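Local atomic coordinates of uncharacterized protein (Exiguobacterium sibiricum, PDB entry 3B77), a protein that is of unknown function but contains a bacterial pleckstrin homology domain, followed by a helical region that probably serves oligomerisation. Residues Y64-Y68 / A69-I73. Numbering follows the deposited sequence.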
loop_
_atom_site.group_PDB
_atom_site.type_symbol
_atom_site.label_atom_id
_atom_site.label_comp_id
_atom_site.label_asym_id
_atom_site.label_seq_id
_atom_site.Cartn_x
_atom_site.Cartn_y
_atom_site.Cartn_z
ATOM N N TYR A 64 29.572 47.813 -9.657
ATOM C CA TYR A 64 29.116 46.489 -9.175
ATOM C C TYR A 64 29.361 46.365 -7.683
ATOM O O TYR A 64 30.265 46.986 -7.174
ATOM C CB TYR A 64 29.876 45.375 -9.886
ATOM C CG TYR A 64 29.515 45.282 -11.345
ATOM C CD1 TYR A 64 28.367 44.606 -11.746
ATOM C CD2 TYR A 64 30.313 45.867 -12.325
ATOM C CE1 TYR A 64 28.027 44.512 -13.072
ATOM C CE2 TYR A 64 29.976 45.771 -13.655
ATOM C CZ TYR A 64 28.821 45.090 -14.022
ATOM O OH TYR A 64 28.442 44.962 -15.337
ATOM N N ARG A 65 28.553 45.580 -6.986
ATOM C CA ARG A 65 28.772 45.309 -5.568
ATOM C C ARG A 65 28.384 43.868 -5.249
ATOM O O ARG A 65 27.223 43.471 -5.432
ATOM C CB ARG A 65 28.013 46.291 -4.687
ATOM C CG ARG A 65 27.571 45.679 -3.367
ATOM C CD ARG A 65 26.988 46.672 -2.433
ATOM N NE ARG A 65 28.069 47.183 -1.601
ATOM C CZ ARG A 65 28.318 46.814 -0.346
ATOM N NH1 ARG A 65 27.547 45.957 0.286
ATOM N NH2 ARG A 65 29.334 47.340 0.300
ATOM N N TYR A 66 29.368 43.093 -4.777
ATOM C CA TYR A 66 29.193 41.674 -4.546
ATOM C C TYR A 66 29.479 41.404 -3.085
ATOM O O TYR A 66 30.621 41.173 -2.720
ATOM C CB TYR A 66 30.122 40.852 -5.442
ATOM C CG TYR A 66 29.939 41.094 -6.929
ATOM C CD1 TYR A 66 28.775 40.704 -7.575
ATOM C CD2 TYR A 66 30.933 41.698 -7.682
ATOM C CE1 TYR A 66 28.585 40.924 -8.950
ATOM C CE2 TYR A 66 30.768 41.919 -9.050
ATOM C CZ TYR A 66 29.584 41.531 -9.689
ATOM O OH TYR A 66 29.402 41.746 -11.056
ATOM N N PRO A 67 28.445 41.466 -2.237
ATOM C CA PRO A 67 28.626 41.096 -0.835
ATOM C C PRO A 67 29.010 39.633 -0.741
ATOM O O PRO A 67 28.400 38.801 -1.410
ATOM C CB PRO A 67 27.234 41.333 -0.222
ATOM C CG PRO A 67 26.572 42.301 -1.152
ATOM C CD PRO A 67 27.053 41.879 -2.507
ATOM N N TYR A 68 30.025 39.331 0.052
ATOM C CA TYR A 68 30.550 37.959 0.128
ATOM C C TYR A 68 29.448 36.969 0.484
ATOM O O TYR A 68 29.396 35.854 -0.088
ATOM C CB TYR A 68 31.689 37.857 1.161
ATOM C CG TYR A 68 32.798 38.864 0.939
ATOM C CD1 TYR A 68 33.379 39.024 -0.318
ATOM C CD2 TYR A 68 33.265 39.641 1.979
ATOM C CE1 TYR A 68 34.400 39.953 -0.526
ATOM C CE2 TYR A 68 34.275 40.548 1.793
ATOM C CZ TYR A 68 34.845 40.716 0.543
ATOM O OH TYR A 68 35.843 41.651 0.370
ATOM N N ALA A 69 28.580 37.406 1.415
ATOM C CA ALA A 69 27.436 36.611 1.907
ATOM C C ALA A 69 26.522 36.090 0.813
ATOM O O ALA A 69 25.947 35.050 0.986
ATOM C CB ALA A 69 26.626 37.398 2.922
ATOM N N HIS A 70 26.375 36.810 -0.287
ATOM C CA HIS A 70 25.514 36.382 -1.390
ATOM C C HIS A 70 26.306 35.968 -2.612
ATOM O O HIS A 70 25.749 35.371 -3.532
ATOM C CB HIS A 70 24.549 37.506 -1.782
ATOM C CG HIS A 70 23.727 38.001 -0.639
ATOM N ND1 HIS A 70 22.877 37.177 0.072
ATOM C CD2 HIS A 70 23.645 39.223 -0.058
ATOM C CE1 HIS A 70 22.311 37.869 1.049
ATOM N NE2 HIS A 70 22.759 39.112 0.994
ATOM N N TYR A 71 27.591 36.327 -2.657
ATOM C CA TYR A 71 28.461 35.964 -3.778
ATOM C C TYR A 71 29.724 35.333 -3.225
ATOM O O TYR A 71 30.662 36.025 -2.877
ATOM C CB TYR A 71 28.807 37.192 -4.609
ATOM C CG TYR A 71 27.618 37.872 -5.199
ATOM C CD1 TYR A 71 27.094 37.450 -6.392
ATOM C CD2 TYR A 71 27.016 38.921 -4.561
ATOM C CE1 TYR A 71 26.002 38.050 -6.939
ATOM C CE2 TYR A 71 25.924 39.532 -5.095
ATOM C CZ TYR A 71 25.408 39.088 -6.280
ATOM O OH TYR A 71 24.289 39.695 -6.842
ATOM N N PRO A 72 29.741 34.011 -3.112
ATOM C CA PRO A 72 30.939 33.309 -2.641
ATOM C C PRO A 72 32.189 33.369 -3.536
ATOM O O PRO A 72 32.097 33.354 -4.781
ATOM C CB PRO A 72 30.468 31.856 -2.538
ATOM C CG PRO A 72 28.969 31.938 -2.510
ATOM C CD PRO A 72 28.634 33.080 -3.368
ATOM N N ILE A 73 33.341 33.394 -2.862
ATOM C CA ILE A 73 34.656 33.416 -3.500
ATOM C C ILE A 73 35.135 32.006 -3.669
ATOM O O ILE A 73 35.011 31.203 -2.755
ATOM C CB ILE A 73 35.677 34.243 -2.674
ATOM C CG1 ILE A 73 35.209 35.706 -2.616
ATOM C CG2 ILE A 73 37.051 34.165 -3.272
ATOM C CD1 ILE A 73 36.028 36.570 -1.759
#
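Y66 and Y71 form a T-shaped aromatic pair, with the edge of Y66 directed at a face of Y71; the ring centroids are 5.0 Å apart and the planes meet at 76°. CD1 of Y66 is poised over the centre of the Y71 ring, and CB of Y66 lies against CD2 of Y71. In Y71, CG stands beside the backbone N (chi1 -60°), which brings the ring back across Y66 and P67. It therefore also lies alongside the proline, CD2 of Y71 coming 3.6 Å from CD of P67, while the carbonyl oxygen of P67 sits at the ring's edge. I94 flanks both tyrosines, and the hydroxyl of Y66 is hydrogen-bonded to K97 NZ. Replacing Y71 by a serine would probably rob the Y66 edge of its aromatic face and open a gap beside P67, although the backbone bonds of the turn need not be lost.

Those bonds converge on one oxygen, gripped by two successive amides: P67 O accepts from H70 N at 3.1 Å and from Y71 N at 2.9 Å. A weak bond from Y71 N to Y68 O, 3.2 Å long, adds to them. The ring of H70 packs edge-to-face with Y126 of a neighbouring subunit.

A further, apolar contact joins Y68 and I73: CD1 of Y68 lies 3.9 Å from CD1 of I73, whose side chain also meets L118 and I121 of helix 108-146. The hydroxyl of Y68 is hydrogen-bonded to T44 O and to the hydroxyl of Y187.

With Y68 and A69 in helical conformation, residues 67-70 form a beta-turn of the 3-10-like type III kind (often merged with type I), overlapped by an alpha-turn over 67-71 closed by Y71 N to P67 O, here linking strands 62-67 and 73-79 at the passage between the two sheets of the PH fold.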